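Local atomic coordinates of malate synthase (PDB entry 3OYZ), a protein that catalyses the magnesium-dependent Claisen condensation of acetyl-CoA with glyoxylate, and the hydrolysis that yields malate, in the glyoxylate cycle of a halophilic archaeon. Residues A227-Y232 with L254-L259; V11-T16 with V265-S270; K132-F137 with N178-L183. One frame throughout, in Å; residues are numbered along the deposited sequence.

Interaction 1: residues A227-Y232 with L254-L259; sequences AVDGPY and LGIWSL. With ACO (acetyl coenzyme *a), chain B; PYR (pyruvic acid), chain C.
Pro231 overlaps one face of the Trp257 indole, the two side chains lying side by side and pointing the same way. Pro231 CB stands 4.2 Å from the centroid of the five-membered ring and 17° off its normal, which makes this a CH-pi contact. Pro231 CD lies toward the rim instead, 3.8 Å from Trp257 CE3. The same indole face receives the methyl of bound pyruvate: its CB comes to 3.2 Å from Trp257 CH2 and also to 3.3 Å from Pro231 CD, so it rests against proline and indole together. The first torsion of Trp257, with CG anti to the backbone N (chi1 -158°), puts CG close to Pro231 N and CA. At the other end, NE1 is hydrogen-bonded to Thr16 OG1, which probably limits rotation of the ring.

Leu259 extends the apolar surface, its CD1 3.9 Å from Pro231 CB, while its CD2 faces the pantetheine arm of acetyl-CoA. Leu259 O accepts from both the adenine N6A and the amide N8P, the latter at 3.0 Å, and so ties to one carbonyl two parts of the cofactor that are far apart in its covalent chain but folded close together.

Behind the pocket the strands pair in parallel at Asp229 and Ile256. Asp229 N reaches Gly255 O at 3.0 Å in a nearly straight bond, whereas the bond from Trp257 N to Asp229 O is bent and weak. Beyond it the chains part, and a water spans Tyr232 N and Trp257 O. Asp229 OD2 is held by Arg244 and Asn248 of the connecting helix. The strand segments cross at -41°, in keeping with a twisted barrel. Strand 226-229, helix 238-249 and strand 255-258 form a beta-alpha-beta unit of the TIM barrel, with the substrate pocket at the C-terminal ends of its strands.

Interaction 2: residues V11-T16 with V265-S270; sequences VRTFFT and VEANTS. With ACO (acetyl coenzyme *a), chain B.
Arg12 runs across the Asn268 side chain at about a right angle, and most of its side-chain atoms meet Ala267 or Asn268 of helix 261-269. Its CB lies 3.9 Å from Ala267 O. CD comes to 3.4 Å from Asn268 O, and there the chain bends: chi3 of -70° turns NE out of the extended line. NE passes near Asn268 OD1 at too poor an angle for a hydrogen bond; its salt-bridge partner is Asp44. CZ sits 3.3 Å from Asn268 OD1, which lies over the centre of the guanidinium face, the guanidinium and amide planes being 41° apart. At the tip, NH1 donates to Asn268 O at 3.0 Å, while NH2 is hydrogen-bonded to Gln412 of a neighbouring subunit.

The oxygen over that cation also accepts from Thr13 OG1, 2.9 Å from Asn268 OD1, with the donor 39° above the plane of the amide carbonyl. The nearby guanidinium would probably polarise this carbonyl. Asn268 ND2 is bonded in turn to Met40 O and Ala42 O, which fixes the flip of the amide. On the other branch, Thr13 CG2 presses on Ala267 CB at 3.5 Å, closer than usual for two carbons. A water adds a bridge, donating to both Arg12 O and Ala267 O.

Farther along the strand, Thr16 OG1 donates to O5P of acetyl-CoA at 2.8 Å, and Thr16 O accepts from the adenine N6A. Strand 13-18 lies between strands 45-49 and 255-258 of the parallel barrel. Helix 261-269, which follows strand 255-258, packs its C-terminal end on the beginning of strand 13-18, with Ala267 also touching Tyr241 and Met245 of helix 238-249.

Interaction 3: residues K132-F137 with N178-L183; sequences KADEFF and NNLERL. With K (potassium ion), chain E; K (potassium ion), chain G.
Two first torsions start Asp134 and Arg182 toward each other: Asp134 holds CG anti to its backbone N (chi1 173°), and Arg182 places CG between its backbone N and carbonyl carbon (chi1 72°). A bend at chi3 of 61° then swings Arg182 NE toward the carboxylate. The result is a salt bridge with NE 2.8 Å from Asp134 OD1, the oxygen lying in the guanidinium plane and being approached nearly along its own C-O axis. Asp134 OD2 is taken separately: Asn179 N donates to it at 2.8 Å, almost straight, on the syn side but tilted out of the carboxylate plane. Each carboxylate oxygen of this buried aspartate therefore has a donor from the opposing loop. The guanidinium is covered on one face by Phe137 CB, over its centre and 3.4 Å from Arg182 CZ, and Leu180 CD2 adds an apolar contact 3.8 Å from Asp134 CB.

The loop contains an Asx turn, in which Asn178 OD1 accepts from Leu180 N at 3.0 Å; it leads through the 3-10 segment 180-182 into strand 183-188 of the TIM barrel. Helix 127-143, which supplies Asp134 and Phe137, is the connection between strands 118-121 and 152-157. Arg182 NH1 continues to a salt bridge with Glu141 of that helix, and an alanine at Arg182 would probably leave the carboxylates of Asp134 and Glu141 without their positive mate and open a gap beside Phe137 CB.

On the far side of the turn two potassium ions are bound. Asn178 O coordinates both, at 2.7 Å each. One ion also takes Asn178 OD1 and the Glu181 carboxylate, with Met173 O and Lys175 O completing its protein ligands; the other takes Asn179 OD1, 2.7 Å away, and Pro176 O. The Asn179 side chain is also hydrogen-bonded to Thr138 of helix 127-143.

How the interactions relate
Interactions 1 and 2 are adjoining parts of one barrel wall, their centres about 8 Å apart. Strand 255-258, shared by pairing with 226-229 and 13-18, carries the join: Ser258 N lies 2.8 Å from Phe14 O, a probable hydrogen bond, and Ser258 O packs 3.3 Å from Phe15 CD1. Packing of Ile256 CG2 on Ala267 CB at 3.5 Å links the strand to the helix that follows it. Both interactions touch acetyl-CoA, and interaction 1 also touches pyruvate. Interaction 3, whose loop residues bind two potassium ions, is remote: its centre is about 23 Å from that of interaction 1 and about 27 Å from that of interaction 2, without touching either.

Interaction 1: residues A227-Y232 with L254-L259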
loop_
_atom_site.group_PDB
_atom_site.type_symbol
_atom_site.label_atom_id
_atom_site.label_comp_id
_atom_site.label_asym_id
_atom_site.label_seq_id
_atom_site.Cartn_x
_atom_site.Cartn_y
_atom_site.Cartn_z
ATOM N N ALA A 227 -15.594 6.979 -0.569
ATOM C CA ALA A 227 -14.221 7.467 -0.741
ATOM C C ALA A 227 -14.226 8.445 -1.922
ATOM O O ALA A 227 -14.847 8.122 -2.931
ATOM C CB ALA A 227 -13.255 6.311 -1.093
ATOM N N VAL A 228 -13.562 9.597 -1.811
ATOM C CA VAL A 228 -13.435 10.640 -2.839
ATOM C C VAL A 228 -11.960 11.012 -2.885
ATOM O O VAL A 228 -11.319 11.238 -1.874
ATOM C CB VAL A 228 -14.263 11.937 -2.419
ATOM C CG1 VAL A 228 -14.130 13.116 -3.404
ATOM C CG2 VAL A 228 -15.749 11.575 -2.150
ATOM N N ASP A 229 -11.392 11.176 -4.072
ATOM C CA ASP A 229 -10.055 11.704 -4.269
ATOM C C ASP A 229 -9.952 13.229 -4.104
ATOM O O ASP A 229 -10.970 13.968 -4.208
ATOM C CB ASP A 229 -9.460 11.208 -5.593
ATOM C CG ASP A 229 -7.923 11.304 -5.605
ATOM O OD1 ASP A 229 -7.279 11.330 -4.528
ATOM O OD2 ASP A 229 -7.329 11.360 -6.695
ATOM N N GLY A 230 -8.703 13.679 -3.941
ATOM C CA GLY A 230 -8.395 15.045 -3.588
ATOM C C GLY A 230 -8.230 15.834 -4.878
ATOM O O GLY A 230 -8.500 15.313 -5.960
ATOM N N PRO A 231 -7.736 17.071 -4.747
ATOM C CA PRO A 231 -7.811 17.982 -5.897
ATOM C C PRO A 231 -6.757 17.713 -6.971
ATOM O O PRO A 231 -5.632 17.266 -6.711
ATOM C CB PRO A 231 -7.671 19.355 -5.264
ATOM C CG PRO A 231 -6.904 19.074 -4.011
ATOM C CD PRO A 231 -7.528 17.807 -3.491
ATOM N N TYR A 232 -7.182 17.878 -8.215
ATOM C CA TYR A 232 -6.268 17.703 -9.332
ATOM C C TYR A 232 -5.935 19.137 -9.776
ATOM O O TYR A 232 -6.765 19.785 -10.455
ATOM C CB TYR A 232 -6.988 16.900 -10.408
ATOM C CG TYR A 232 -6.043 16.581 -11.539
ATOM C CD1 TYR A 232 -5.249 15.435 -11.488
ATOM C CD2 TYR A 232 -5.948 17.425 -12.667
ATOM C CE1 TYR A 232 -4.340 15.162 -12.479
ATOM C CE2 TYR A 232 -5.065 17.142 -13.716
ATOM C CZ TYR A 232 -4.288 15.989 -13.606
ATOM O OH TYR A 232 -3.360 15.661 -14.549
ATOM N N LEU A 254 -14.585 6.353 -6.468
ATOM C CA LEU A 254 -15.361 6.686 -7.687
ATOM C C LEU A 254 -15.686 8.161 -7.719
ATOM O O LEU A 254 -16.298 8.630 -8.683
ATOM C CB LEU A 254 -16.649 5.855 -7.733
ATOM C CG LEU A 254 -16.505 4.333 -7.669
ATOM C CD1 LEU A 254 -17.841 3.556 -7.753
ATOM C CD2 LEU A 254 -15.484 3.725 -8.667
ATOM N N GLY A 255 -15.373 8.907 -6.664
ATOM C CA GLY A 255 -15.604 10.346 -6.645
ATOM C C GLY A 255 -14.316 11.129 -6.674
ATOM O O GLY A 255 -13.264 10.595 -6.282
ATOM N N ILE A 256 -14.362 12.392 -7.085
ATOM C CA ILE A 256 -13.130 13.164 -7.140
ATOM C C ILE A 256 -13.436 14.596 -6.796
ATOM O O ILE A 256 -14.548 15.027 -7.013
ATOM C CB ILE A 256 -12.315 13.032 -8.480
ATOM C CG1 ILE A 256 -10.932 13.704 -8.377
ATOM C CG2 ILE A 256 -13.196 13.600 -9.679
ATOM C CD1 ILE A 256 -9.919 13.287 -9.467
ATOM N N TRP A 257 -12.471 15.325 -6.245
ATOM C CA TRP A 257 -12.664 16.740 -5.945
ATOM C C TRP A 257 -12.679 17.487 -7.316
ATOM O O TRP A 257 -11.981 17.079 -8.240
ATOM C CB TRP A 257 -11.445 17.215 -5.186
ATOM C CG TRP A 257 -11.544 18.434 -4.334
ATOM C CD1 TRP A 257 -11.785 19.751 -4.747
ATOM C CD2 TRP A 257 -11.283 18.485 -2.926
ATOM N NE1 TRP A 257 -11.780 20.571 -3.635
ATOM C CE2 TRP A 257 -11.456 19.828 -2.518
ATOM C CE3 TRP A 257 -10.979 17.501 -1.948
ATOM C CZ2 TRP A 257 -11.303 20.219 -1.184
ATOM C CZ3 TRP A 257 -10.863 17.873 -0.633
ATOM C CH2 TRP A 257 -11.000 19.237 -0.244
ATOM N N SER A 258 -13.497 18.531 -7.421
ATOM C CA SER A 258 -13.546 19.402 -8.612
ATOM C C SER A 258 -13.207 20.813 -8.217
ATOM O O SER A 258 -13.671 21.252 -7.174
ATOM C CB SER A 258 -14.951 19.352 -9.197
ATOM O OG SER A 258 -14.964 18.153 -9.905
ATOM N N LEU A 259 -12.333 21.506 -8.951
ATOM C CA LEU A 259 -11.907 22.838 -8.498
ATOM C C LEU A 259 -12.625 23.910 -9.352
ATOM O O LEU A 259 -12.626 25.103 -9.025
ATOM C CB LEU A 259 -10.381 23.016 -8.599
ATOM C CG LEU A 259 -9.637 22.059 -7.646
ATOM C CD1 LEU A 259 -8.173 22.162 -7.884
ATOM C CD2 LEU A 259 -10.032 22.539 -6.242
HETATM N N1A ACO B . -16.707 28.054 -7.529
HETATM C C2A ACO B . -17.567 28.905 -8.122
HETATM N N3A ACO B . -17.267 29.480 -9.300
HETATM C C4A ACO B . -16.094 29.268 -9.951
HETATM C C5A ACO B . -15.133 28.336 -9.323
HETATM C C6A ACO B . -15.485 27.745 -8.019
HETATM N N6A ACO B . -14.552 26.932 -7.454
HETATM N N7A ACO B . -14.055 28.270 -10.116
HETATM C C8A ACO B . -14.285 29.104 -11.158
HETATM N N9A ACO B . -15.505 29.653 -11.088
HETATM C C1B ACO B . -16.052 30.596 -12.117
HETATM C C2B ACO B . -14.913 31.496 -12.574
HETATM O O2B ACO B . -14.813 32.602 -11.679
HETATM C C3B ACO B . -15.319 31.870 -13.986
HETATM O O3B ACO B . -16.319 32.869 -13.769
HETATM P P3B ACO B . -16.771 34.040 -14.836
HETATM O O7A ACO B . -18.077 33.426 -15.314
HETATM O O8A ACO B . -15.587 34.042 -15.781
HETATM O O9A ACO B . -16.888 35.329 -14.053
HETATM C C4B ACO B . -15.967 30.587 -14.480
HETATM O O4B ACO B . -16.498 29.936 -13.316
HETATM C C5B ACO B . -14.948 29.645 -15.112
HETATM O O5B ACO B . -13.753 29.747 -14.337
HETATM P P1A ACO B . -12.353 29.141 -14.836
HETATM O O1A ACO B . -11.756 29.833 -16.019
HETATM O O2A ACO B . -12.647 27.687 -15.062
HETATM O O3A ACO B . -11.263 29.243 -13.668
HETATM P P2A ACO B . -10.564 30.628 -13.265
HETATM O O4A ACO B . -11.771 31.509 -13.276
HETATM O O5A ACO B . -9.244 30.697 -14.005
HETATM O O6A ACO B . -10.067 30.467 -11.725
HETATM C CBP ACO B . -9.374 29.273 -9.689
HETATM C CCP ACO B . -9.281 29.378 -11.216
HETATM C CDP ACO B . -8.883 30.558 -9.023
HETATM C CEP ACO B . -8.432 28.152 -9.267
HETATM C CAP ACO B . -10.807 29.039 -9.197
HETATM O OAP ACO B . -11.302 27.996 -10.026
HETATM C C9P ACO B . -10.908 28.587 -7.754
HETATM O O9P ACO B . -10.680 29.386 -6.840
HETATM N N8P ACO B . -11.218 27.295 -7.553
HETATM C C7P ACO B . -11.346 26.797 -6.190
HETATM C C6P ACO B . -10.001 26.632 -5.467
HETATM C C5P ACO B . -10.322 25.858 -4.201
HETATM O O5P ACO B . -11.479 25.506 -3.978
HETATM N N4P ACO B . -9.279 25.561 -3.428
HETATM C C3P ACO B . -9.356 24.792 -2.198
HETATM C C2P ACO B . -9.706 23.326 -2.464
HETATM S S1P ACO B . -8.084 22.652 -2.674
HETATM C C ACO B . -7.373 22.405 -1.168
HETATM O O ACO B . -7.777 22.917 -0.142
HETATM C CH3 ACO B . -6.147 21.544 -1.140
HETATM C C PYR C . -5.647 19.405 0.412
HETATM O O PYR C . -4.948 19.688 1.444
HETATM O OXT PYR C . -5.219 18.656 -0.540
HETATM C CA PYR C . -6.975 19.830 0.422
HETATM O O3 PYR C . -7.448 20.478 1.450
HETATM C CB PYR C . -7.879 19.475 -0.699
HETATM O O HOH W 1 -16.319 6.208 -4.135
HETATM O O HOH W 2 -9.885 18.790 -8.840
#

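Interaction 2: residues V11-T16 with V265-S270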
loop_
_atom_site.group_PDB
_atom_site.type_symbol
_atom_site.label_atom_id
_atom_site.label_comp_id
_atom_site.label_asym_id
_atom_site.label_seq_id
_atom_site.Cartn_x
_atom_site.Cartn_y
_atom_site.Cartn_z
ATOM N N VAL A 11 -20.918 9.262 -4.964
ATOM C CA VAL A 11 -20.627 10.690 -5.080
ATOM C C VAL A 11 -19.557 10.799 -6.158
ATOM O O VAL A 11 -18.448 10.280 -6.011
ATOM C CB VAL A 11 -20.185 11.404 -3.783
ATOM C CG1 VAL A 11 -19.624 12.785 -4.037
ATOM C CG2 VAL A 11 -21.321 11.530 -2.787
ATOM N N ARG A 12 -19.884 11.433 -7.305
ATOM C CA ARG A 12 -18.927 11.599 -8.394
ATOM C C ARG A 12 -18.094 12.830 -8.211
ATOM O O ARG A 12 -16.932 12.827 -8.629
ATOM C CB ARG A 12 -19.685 11.774 -9.752
ATOM C CG ARG A 12 -20.454 10.516 -10.170
ATOM C CD ARG A 12 -21.370 10.834 -11.381
ATOM N NE ARG A 12 -22.446 11.692 -10.889
ATOM C CZ ARG A 12 -23.362 12.242 -11.695
ATOM N NH1 ARG A 12 -23.297 12.032 -13.009
ATOM N NH2 ARG A 12 -24.370 12.917 -11.159
ATOM N N THR A 13 -18.654 13.909 -7.640
ATOM C CA THR A 13 -18.001 15.206 -7.784
ATOM C C THR A 13 -18.217 15.850 -6.437
ATOM O O THR A 13 -19.313 15.737 -5.904
ATOM C CB THR A 13 -18.772 16.084 -8.868
ATOM O OG1 THR A 13 -20.131 15.651 -8.863
ATOM C CG2 THR A 13 -18.338 15.667 -10.242
ATOM N N PHE A 14 -17.178 16.498 -5.929
ATOM C CA PHE A 14 -17.112 17.151 -4.634
ATOM C C PHE A 14 -16.516 18.466 -5.049
ATOM O O PHE A 14 -15.300 18.562 -5.289
ATOM C CB PHE A 14 -16.129 16.301 -3.745
ATOM C CG PHE A 14 -15.864 16.839 -2.366
ATOM C CD1 PHE A 14 -16.602 16.418 -1.266
ATOM C CD2 PHE A 14 -14.754 17.627 -2.149
ATOM C CE1 PHE A 14 -16.337 16.905 0.009
ATOM C CE2 PHE A 14 -14.443 18.072 -0.889
ATOM C CZ PHE A 14 -15.211 17.713 0.212
ATOM N N PHE A 15 -17.331 19.524 -5.137
ATOM C CA PHE A 15 -16.812 20.795 -5.716
ATOM C C PHE A 15 -16.640 21.892 -4.699
ATOM O O PHE A 15 -17.637 22.210 -4.079
ATOM C CB PHE A 15 -17.961 21.302 -6.637
ATOM C CG PHE A 15 -17.705 22.609 -7.374
ATOM C CD1 PHE A 15 -16.452 22.948 -7.854
ATOM C CD2 PHE A 15 -18.803 23.426 -7.728
ATOM C CE1 PHE A 15 -16.222 24.182 -8.550
ATOM C CE2 PHE A 15 -18.613 24.642 -8.450
ATOM C CZ PHE A 15 -17.318 24.998 -8.887
ATOM N N THR A 16 -15.467 22.461 -4.470
ATOM C CA THR A 16 -15.388 23.525 -3.488
ATOM C C THR A 16 -15.480 24.932 -4.143
ATOM O O THR A 16 -14.866 25.151 -5.194
ATOM C CB THR A 16 -14.040 23.503 -2.798
ATOM O OG1 THR A 16 -13.094 23.199 -3.821
ATOM C CG2 THR A 16 -14.003 22.307 -1.698
ATOM N N VAL A 265 -18.051 19.081 -14.793
ATOM C CA VAL A 265 -18.682 18.403 -15.927
ATOM C C VAL A 265 -17.872 17.163 -16.239
ATOM O O VAL A 265 -18.434 16.104 -16.430
ATOM C CB VAL A 265 -18.750 19.282 -17.225
ATOM C CG1 VAL A 265 -19.287 18.415 -18.407
ATOM C CG2 VAL A 265 -19.645 20.515 -16.989
ATOM N N GLU A 266 -16.559 17.277 -16.398
ATOM C CA GLU A 266 -15.747 16.078 -16.711
ATOM C C GLU A 266 -15.916 14.941 -15.681
ATOM O O GLU A 266 -16.162 13.772 -15.998
ATOM C CB GLU A 266 -14.271 16.477 -16.756
ATOM C CG GLU A 266 -13.922 17.265 -18.014
ATOM C CD GLU A 266 -13.825 16.383 -19.275
ATOM O OE1 GLU A 266 -13.488 15.182 -19.180
ATOM O OE2 GLU A 266 -14.111 16.867 -20.386
ATOM N N ALA A 267 -15.888 15.318 -14.406
ATOM C CA ALA A 267 -15.915 14.303 -13.361
ATOM C C ALA A 267 -17.320 13.734 -13.240
ATOM O O ALA A 267 -17.481 12.600 -12.818
ATOM C CB ALA A 267 -15.436 14.917 -12.005
ATOM N N ASN A 268 -18.365 14.459 -13.624
ATOM C CA ASN A 268 -19.735 13.875 -13.654
ATOM C C ASN A 268 -19.956 12.825 -14.730
ATOM O O ASN A 268 -20.767 11.887 -14.584
ATOM C CB ASN A 268 -20.823 14.953 -13.787
ATOM C CG ASN A 268 -21.304 15.486 -12.463
ATOM O OD1 ASN A 268 -21.264 14.781 -11.439
ATOM N ND2 ASN A 268 -21.719 16.760 -12.453
ATOM N N THR A 269 -19.189 12.940 -15.800
ATOM C CA THR A 269 -19.353 12.053 -16.958
ATOM C C THR A 269 -18.416 10.869 -16.922
ATOM O O THR A 269 -18.759 9.768 -17.345
ATOM C CB THR A 269 -18.912 12.778 -18.290
ATOM O OG1 THR A 269 -19.308 14.150 -18.256
ATOM C CG2 THR A 269 -19.514 12.117 -19.481
ATOM N N SER A 270 -17.207 11.095 -16.433
ATOM C CA SER A 270 -16.199 10.047 -16.458
ATOM C C SER A 270 -16.607 8.669 -15.918
ATOM O O SER A 270 -16.280 7.699 -16.581
ATOM C CB SER A 270 -14.912 10.485 -15.759
ATOM O OG SER A 270 -14.199 9.290 -15.431
HETATM N N1A ACO B . -16.707 28.054 -7.529
HETATM C C2A ACO B . -17.567 28.905 -8.122
HETATM N N3A ACO B . -17.267 29.480 -9.300
HETATM C C4A ACO B . -16.094 29.268 -9.951
HETATM C C5A ACO B . -15.133 28.336 -9.323
HETATM C C6A ACO B . -15.485 27.745 -8.019
HETATM N N6A ACO B . -14.552 26.932 -7.454
HETATM N N7A ACO B . -14.055 28.270 -10.116
HETATM C C8A ACO B . -14.285 29.104 -11.158
HETATM N N9A ACO B . -15.505 29.653 -11.088
HETATM C C1B ACO B . -16.052 30.596 -12.117
HETATM C C2B ACO B . -14.913 31.496 -12.574
HETATM O O2B ACO B . -14.813 32.602 -11.679
HETATM C C3B ACO B . -15.319 31.870 -13.986
HETATM O O3B ACO B . -16.319 32.869 -13.769
HETATM P P3B ACO B . -16.771 34.040 -14.836
HETATM O O7A ACO B . -18.077 33.426 -15.314
HETATM O O8A ACO B . -15.587 34.042 -15.781
HETATM O O9A ACO B . -16.888 35.329 -14.053
HETATM C C4B ACO B . -15.967 30.587 -14.480
HETATM O O4B ACO B . -16.498 29.936 -13.316
HETATM C C5B ACO B . -14.948 29.645 -15.112
HETATM O O5B ACO B . -13.753 29.747 -14.337
HETATM P P1A ACO B . -12.353 29.141 -14.836
HETATM O O1A ACO B . -11.756 29.833 -16.019
HETATM O O2A ACO B . -12.647 27.687 -15.062
HETATM O O3A ACO B . -11.263 29.243 -13.668
HETATM P P2A ACO B . -10.564 30.628 -13.265
HETATM O O4A ACO B . -11.771 31.509 -13.276
HETATM O O5A ACO B . -9.244 30.697 -14.005
HETATM O O6A ACO B . -10.067 30.467 -11.725
HETATM C CBP ACO B . -9.374 29.273 -9.689
HETATM C CCP ACO B . -9.281 29.378 -11.216
HETATM C CDP ACO B . -8.883 30.558 -9.023
HETATM C CEP ACO B . -8.432 28.152 -9.267
HETATM C CAP ACO B . -10.807 29.039 -9.197
HETATM O OAP ACO B . -11.302 27.996 -10.026
HETATM C C9P ACO B . -10.908 28.587 -7.754
HETATM O O9P ACO B . -10.680 29.386 -6.840
HETATM N N8P ACO B . -11.218 27.295 -7.553
HETATM C C7P ACO B . -11.346 26.797 -6.190
HETATM C C6P ACO B . -10.001 26.632 -5.467
HETATM C C5P ACO B . -10.322 25.858 -4.201
HETATM O O5P ACO B . -11.479 25.506 -3.978
HETATM N N4P ACO B . -9.279 25.561 -3.428
HETATM C C3P ACO B . -9.356 24.792 -2.198
HETATM C C2P ACO B . -9.706 23.326 -2.464
HETATM S S1P ACO B . -8.084 22.652 -2.674
HETATM C C ACO B . -7.373 22.405 -1.168
HETATM O O ACO B . -7.777 22.917 -0.142
HETATM C CH3 ACO B . -6.147 21.544 -1.140
HETATM O O HOH W 3 -16.019 11.323 -10.928
#

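Interaction 3: residues K132-F137 with N178-L183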
loop_
_atom_site.group_PDB
_atom_site.type_symbol
_atom_site.label_atom_id
_atom_site.label_comp_id
_atom_site.label_asym_id
_atom_site.label_seq_id
_atom_site.Cartn_x
_atom_site.Cartn_y
_atom_site.Cartn_z
ATOM N N LYS A 132 -13.526 14.368 18.701
ATOM C CA LYS A 132 -13.752 15.804 19.177
ATOM C C LYS A 132 -14.666 16.545 18.165
ATOM O O LYS A 132 -15.532 17.294 18.578
ATOM C CB LYS A 132 -12.421 16.561 19.167
ATOM C CG LYS A 132 -11.487 16.048 20.296
ATOM C CD LYS A 132 -10.092 16.651 20.139
ATOM C CE LYS A 132 -9.198 16.054 21.265
ATOM N NZ LYS A 132 -7.792 16.603 21.149
ATOM N N ALA A 133 -14.490 16.333 16.862
ATOM C CA ALA A 133 -15.341 17.037 15.902
ATOM C C ALA A 133 -16.755 16.459 16.088
ATOM O O ALA A 133 -17.753 17.219 16.187
ATOM C CB ALA A 133 -14.818 16.836 14.464
ATOM N N ASP A 134 -16.896 15.127 16.112
ATOM C CA ASP A 134 -18.179 14.522 16.391
ATOM C C ASP A 134 -18.942 15.107 17.571
ATOM O O ASP A 134 -20.190 15.322 17.523
ATOM C CB ASP A 134 -18.079 12.995 16.576
ATOM C CG ASP A 134 -19.380 12.398 17.027
ATOM O OD1 ASP A 134 -20.313 12.347 16.201
ATOM O OD2 ASP A 134 -19.537 11.925 18.175
ATOM N N GLU A 135 -18.217 15.359 18.645
ATOM C CA GLU A 135 -18.887 15.937 19.805
ATOM C C GLU A 135 -19.423 17.373 19.478
ATOM O O GLU A 135 -20.506 17.676 19.911
ATOM C CB GLU A 135 -17.940 15.978 20.974
ATOM C CG GLU A 135 -18.508 16.701 22.193
ATOM C CD GLU A 135 -19.788 16.080 22.751
ATOM O OE1 GLU A 135 -20.243 14.967 22.434
ATOM O OE2 GLU A 135 -20.318 16.740 23.659
ATOM N N PHE A 136 -18.669 18.191 18.776
ATOM C CA PHE A 136 -19.196 19.486 18.305
ATOM C C PHE A 136 -20.419 19.370 17.414
ATOM O O PHE A 136 -21.362 20.152 17.566
ATOM C CB PHE A 136 -18.094 20.289 17.641
ATOM C CG PHE A 136 -17.077 20.776 18.613
ATOM C CD1 PHE A 136 -17.486 21.441 19.768
ATOM C CD2 PHE A 136 -15.716 20.677 18.345
ATOM C CE1 PHE A 136 -16.529 21.996 20.641
ATOM C CE2 PHE A 136 -14.747 21.211 19.229
ATOM C CZ PHE A 136 -15.170 21.850 20.378
ATOM N N PHE A 137 -20.475 18.384 16.521
ATOM C CA PHE A 137 -21.665 18.179 15.713
ATOM C C PHE A 137 -22.846 17.887 16.639
ATOM O O PHE A 137 -23.982 18.420 16.442
ATOM C CB PHE A 137 -21.547 16.974 14.734
ATOM C CG PHE A 137 -20.847 17.245 13.463
ATOM C CD1 PHE A 137 -21.577 17.367 12.269
ATOM C CD2 PHE A 137 -19.464 17.413 13.439
ATOM C CE1 PHE A 137 -20.900 17.636 11.106
ATOM C CE2 PHE A 137 -18.777 17.679 12.300
ATOM C CZ PHE A 137 -19.502 17.773 11.090
ATOM N N ASN A 178 -19.966 8.013 21.245
ATOM C CA ASN A 178 -19.896 8.933 20.125
ATOM C C ASN A 178 -21.096 8.795 19.180
ATOM O O ASN A 178 -21.848 7.824 19.293
ATOM C CB ASN A 178 -18.576 8.884 19.360
ATOM C CG ASN A 178 -18.349 7.545 18.629
ATOM O OD1 ASN A 178 -19.146 7.172 17.779
ATOM N ND2 ASN A 178 -17.377 6.745 19.124
ATOM N N ASN A 179 -21.222 9.713 18.227
ATOM C CA ASN A 179 -22.248 9.706 17.175
ATOM C C ASN A 179 -21.587 9.562 15.777
ATOM O O ASN A 179 -22.088 10.085 14.769
ATOM C CB ASN A 179 -23.172 10.948 17.350
ATOM C CG ASN A 179 -24.195 10.761 18.482
ATOM O OD1 ASN A 179 -24.730 9.688 18.669
ATOM N ND2 ASN A 179 -24.462 11.807 19.271
ATOM N N LEU A 180 -20.411 8.906 15.688
ATOM C CA LEU A 180 -19.624 8.844 14.457
ATOM C C LEU A 180 -20.309 8.011 13.415
ATOM O O LEU A 180 -19.823 7.990 12.313
ATOM C CB LEU A 180 -18.172 8.299 14.693
ATOM C CG LEU A 180 -17.255 9.388 15.292
ATOM C CD1 LEU A 180 -16.031 8.555 15.819
ATOM C CD2 LEU A 180 -16.796 10.379 14.208
ATOM N N GLU A 181 -21.475 7.413 13.667
ATOM C CA GLU A 181 -22.277 6.890 12.547
ATOM C C GLU A 181 -22.685 8.015 11.589
ATOM O O GLU A 181 -23.015 7.724 10.452
ATOM C CB GLU A 181 -23.643 6.376 13.065
ATOM C CG GLU A 181 -23.495 5.162 13.864
ATOM C CD GLU A 181 -23.404 5.423 15.378
ATOM O OE1 GLU A 181 -23.007 6.516 15.904
ATOM O OE2 GLU A 181 -23.719 4.398 16.038
ATOM N N ARG A 182 -22.567 9.285 11.969
ATOM C CA ARG A 182 -22.815 10.417 11.005
ATOM C C ARG A 182 -21.776 10.577 9.879
ATOM O O ARG A 182 -21.964 11.364 8.923
ATOM C CB ARG A 182 -22.879 11.742 11.824
ATOM C CG ARG A 182 -21.479 12.232 12.379
ATOM C CD ARG A 182 -21.342 13.538 13.180
ATOM N NE ARG A 182 -22.116 13.559 14.424
ATOM C CZ ARG A 182 -23.336 14.062 14.594
ATOM N NH1 ARG A 182 -24.021 14.506 13.556
ATOM N NH2 ARG A 182 -23.898 14.090 15.789
ATOM N N LEU A 183 -20.659 9.834 9.968
ATOM C CA LEU A 183 -19.641 9.890 8.948
ATOM C C LEU A 183 -20.182 9.528 7.567
ATOM O O LEU A 183 -20.901 8.542 7.430
ATOM C CB LEU A 183 -18.453 8.920 9.181
ATOM C CG LEU A 183 -17.535 9.489 10.293
ATOM C CD1 LEU A 183 -16.534 8.357 10.812
ATOM C CD2 LEU A 183 -16.614 10.596 9.636
HETATM K K K E . -21.454 5.533 17.903
HETATM K K K G . -24.169 7.984 20.737
HETATM O O HOH W 4 -23.860 4.618 18.754
HETATM O O HOH W 5 -22.508 10.766 21.567
#